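Local structure of Cbs-cp12 (Microcystis aeruginosa PCC 7806, 5NMU) at the interface of chains A and B. The protein joins a pair of CBS domains to a CP12 domain, forms hexamers, and probably takes part in the redox regulation of cyanobacterial photosynthesis. Coordinates in Å, arbitrary orientation; residue numbers count along the deposited sequence, not the author numbering. Chains: chain A/B, Cbs-cp12.

Contact 1: the interface of chains A and B. Residues chain A 44, 48; chain B 93, 139-140, 143.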
# COMPACT_ATOMS: atom_id res chain seq x y z
N ARG A 44 -25.05 -4.31 -17.98
CA ARG A 44 -26.29 -3.69 -18.44
C ARG A 44 -26.59 -3.99 -19.92
O ARG A 44 -27.71 -3.87 -20.35
CB ARG A 44 -26.30 -2.19 -18.15
CG ARG A 44 -26.32 -1.88 -16.64
CD ARG A 44 -26.51 -0.39 -16.34
NE ARG A 44 -25.60 0.35 -17.21
CZ ARG A 44 -24.35 0.74 -16.93
NH1 ARG A 44 -23.80 0.59 -15.70
NH2 ARG A 44 -23.64 1.34 -17.91
N ASP A 48 -20.88 -4.27 -21.64
CA ASP A 48 -20.71 -3.69 -20.30
C ASP A 48 -19.96 -4.69 -19.41
O ASP A 48 -20.34 -5.86 -19.32
CB ASP A 48 -22.10 -3.43 -19.72
CG ASP A 48 -22.10 -2.48 -18.56
OD1 ASP A 48 -21.29 -1.57 -18.58
OD2 ASP A 48 -22.94 -2.62 -17.63
N TYR B 93 -13.87 2.66 -18.78
CA TYR B 93 -13.68 1.47 -17.99
C TYR B 93 -12.27 0.93 -18.01
O TYR B 93 -11.82 0.38 -17.02
CB TYR B 93 -14.65 0.38 -18.42
CG TYR B 93 -16.10 0.64 -18.06
CD1 TYR B 93 -16.48 0.96 -16.77
CD2 TYR B 93 -17.09 0.49 -19.00
CE1 TYR B 93 -17.82 1.19 -16.45
CE2 TYR B 93 -18.42 0.71 -18.69
CZ TYR B 93 -18.77 1.05 -17.41
OH TYR B 93 -20.10 1.23 -17.09
N GLU B 139 -25.86 5.59 -15.64
CA GLU B 139 -27.03 4.73 -15.90
C GLU B 139 -27.55 4.04 -14.64
O GLU B 139 -28.76 3.86 -14.51
CB GLU B 139 -26.76 3.68 -16.99
CG GLU B 139 -26.83 4.20 -18.43
CD GLU B 139 -28.20 4.79 -18.82
OE1 GLU B 139 -29.24 4.42 -18.20
OE2 GLU B 139 -28.23 5.64 -19.74
N ASP B 140 -26.67 3.66 -13.72
CA ASP B 140 -27.15 3.12 -12.44
C ASP B 140 -27.85 4.19 -11.62
O ASP B 140 -28.86 3.90 -11.02
CB ASP B 140 -26.04 2.50 -11.61
CG ASP B 140 -25.34 1.36 -12.36
OD1 ASP B 140 -26.00 0.36 -12.71
OD2 ASP B 140 -24.15 1.53 -12.66
N GLU B 143 -31.38 4.50 -12.92
CA GLU B 143 -32.34 3.49 -12.43
C GLU B 143 -32.69 3.69 -10.95
O GLU B 143 -33.81 3.40 -10.54
CB GLU B 143 -31.81 2.07 -12.58
CG GLU B 143 -31.51 1.62 -13.98
CD GLU B 143 -30.52 0.46 -13.99
OE1 GLU B 143 -30.80 -0.56 -13.30
OE2 GLU B 143 -29.46 0.57 -14.67

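Contact 2: the interface of chains A and B. Residues chain A 139-140, 143; chain B 20-21, 44, 75, 78.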
# COMPACT_ATOMS: atom_id res chain seq x y z
N GLU A 139 8.25 -24.55 -16.05
CA GLU A 139 8.64 -24.76 -17.46
C GLU A 139 9.55 -23.66 -18.02
O GLU A 139 10.41 -23.97 -18.86
CB GLU A 139 7.43 -25.01 -18.39
CG GLU A 139 6.74 -26.37 -18.18
CD GLU A 139 7.64 -27.64 -18.39
OE1 GLU A 139 8.49 -27.69 -19.32
OE2 GLU A 139 7.49 -28.64 -17.63
N ASP A 140 9.36 -22.41 -17.60
CA ASP A 140 10.26 -21.33 -17.97
C ASP A 140 11.63 -21.59 -17.32
O ASP A 140 12.66 -21.39 -17.98
CB ASP A 140 9.69 -19.96 -17.59
CG ASP A 140 8.33 -19.66 -18.26
OD1 ASP A 140 8.14 -19.89 -19.45
OD2 ASP A 140 7.41 -19.23 -17.57
N GLU A 143 13.35 -24.38 -19.29
CA GLU A 143 13.78 -23.89 -20.57
C GLU A 143 15.03 -22.99 -20.35
O GLU A 143 16.04 -23.17 -21.02
CB GLU A 143 12.63 -23.22 -21.33
CG GLU A 143 12.96 -22.79 -22.77
CD GLU A 143 11.73 -22.25 -23.55
OE1 GLU A 143 11.83 -22.13 -24.82
OE2 GLU A 143 10.67 -21.91 -22.93
N GLY B 20 8.84 -16.48 -21.13
CA GLY B 20 9.18 -16.22 -19.73
C GLY B 20 10.58 -16.71 -19.42
O GLY B 20 11.22 -16.20 -18.51
N SER B 21 11.04 -17.71 -20.19
CA SER B 21 12.41 -18.18 -20.16
C SER B 21 13.49 -17.22 -20.68
O SER B 21 14.67 -17.43 -20.41
CB SER B 21 12.54 -19.50 -20.95
OG SER B 21 12.17 -19.33 -22.29
N ARG B 44 2.18 -20.80 -22.95
CA ARG B 44 2.93 -22.01 -23.36
C ARG B 44 2.02 -23.06 -23.94
O ARG B 44 2.51 -23.93 -24.65
CB ARG B 44 3.67 -22.68 -22.20
CG ARG B 44 4.41 -21.72 -21.32
CD ARG B 44 5.43 -22.36 -20.42
NE ARG B 44 6.72 -22.16 -21.04
CZ ARG B 44 7.38 -23.06 -21.76
NH1 ARG B 44 6.92 -24.32 -21.92
NH2 ARG B 44 8.54 -22.70 -22.32
N TYR B 75 10.63 -14.52 -16.27
CA TYR B 75 9.68 -15.15 -15.38
C TYR B 75 9.84 -14.65 -13.95
O TYR B 75 8.88 -14.71 -13.21
CB TYR B 75 9.69 -16.69 -15.43
CG TYR B 75 10.91 -17.33 -14.84
CD1 TYR B 75 11.06 -17.51 -13.45
CD2 TYR B 75 11.92 -17.81 -15.67
CE1 TYR B 75 12.21 -18.10 -12.93
CE2 TYR B 75 13.04 -18.40 -15.14
CZ TYR B 75 13.19 -18.51 -13.77
OH TYR B 75 14.33 -19.11 -13.33
N MET B 78 7.88 -10.89 -14.27
CA MET B 78 6.64 -10.66 -15.00
C MET B 78 5.42 -10.78 -14.06
O MET B 78 5.51 -11.37 -12.97
CB MET B 78 6.52 -11.69 -16.14
CG MET B 78 6.22 -13.12 -15.68
SD MET B 78 6.37 -14.31 -17.01
CE MET B 78 6.16 -15.81 -16.10

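Contact 1: the interface of chains A and B
The guanidinium group of A:Arg44 lies between B:Glu139 on one face and A:Asp48 of its own chain on the other. CB of B:Glu139 sits 3.4 Å above the plane toward the rim, while the carboxylate oxygen OD2 of A:Asp48 lies over the centre of the opposite face. That same OD2 also accepts a hydrogen bond of 2.7 Å from the backbone N of A:Arg44 through its anti lone pair, and the near-straight 167° at the hydrogen supports a firm link. With a long same-chain salt bridge from NH2 of A:Arg44 to OD1 of A:Asp48 (3.8 Å), the aspartate is likely to restrict the arginine head. Across the interface NH1 of A:Arg44 forms a salt bridge of 3.2 Å with OD2 of B:Asp140; the carboxylate stands steeply to the guanidinium, their planes 76° apart, so this is no flat two-pronged pairing. A bend at chi3 (-46°) turns the guanidinium back from the extended start of the chain toward A:Asp48. The carboxylate oxygen OE2 of B:Glu143 approaches CD of A:Arg44 at 3.5 Å, and its charge is likely to add to the negative field around the arginine. The phenol OH of B:Tyr93 comes within 3.4 Å of OD1 of A:Asp48, ring and carboxylate planes oblique, a contact without an assigned bond. A:Arg44 and A:Asp48 lie in a loop between strands 38-41 and 51-54 of the CBS region; the acidic residues lie near the start of CP12 helix 138-155 of chain B, and B:Tyr93 on helix 91-101.

Contact 2: the interface of chains A and B
B:Arg44 and A:Asp140 pass each other in opposite directions, with guanidinium and carboxylate planes 72° apart. Their link is a salt bridge with a hydrogen bond from NE of B:Arg44 to OD1 of A:Asp140, 3.1 Å long. The angle of 145° at the hydrogen shows a bent bond, and the donor meets OD1 from above the carboxylate plane rather than within it. A:Glu143 also runs counter to the arginine, its carboxylate almost perpendicular to the guanidinium and its CD in plane at the guanidinium edge. Its OE2 pairs with NH2 of B:Arg44 as a salt bridge, but the modelled separation is too short to be trusted. CG of A:Glu143 is anti to the backbone N (chi1 -174°), and the chain runs on extended, which carries the carboxylate out to the arginine and to B:Ser21. There the hydroxyl OG of B:Ser21 gives OE2 of A:Glu143 a weak hydrogen bond of 3.0 Å. CB of A:Glu139 packs against the guanidinium, 3.6 Å from NH1 of B:Arg44. Carbon contacts also surround A:Asp140: CB rests 3.6 Å from ring atom CD2 of B:Tyr75; the ring meets CB, not the carboxylate, though the two planes are nearly parallel. CG of A:Asp140 lies 3.8 Å from CA of B:Gly20, and the methyl CE of B:Met78 approaches OD2. Replacing A:Asp140 by an alanine is likely to leave NE of B:Arg44 without this acidic mate and a gap beside B:Gly20 and B:Met78. The site fastens the start of the CP12 helix of one subunit to the CBS region of the other, a charged joint that plausibly supports the hexamer.

Contact 1 and contact 2 lie about 39 Å apart, measured between the centres of their C-alpha atoms, and are related by the approximate two-fold of the A-B pair. Each brings Arg44 of one chain to Glu139, Asp140 and Glu143 of the other, so the CP12 helices are exchanged reciprocally between the CBS regions. The copies differ in detail: Glu143 turns differently at chi1 (-61° in contact 1, -174° in contact 2), and the arginine bends oppositely at chi3. Such variation suggests that the charged pairing tolerates some adjustment while tying two subunits of the hexamer together at both ends.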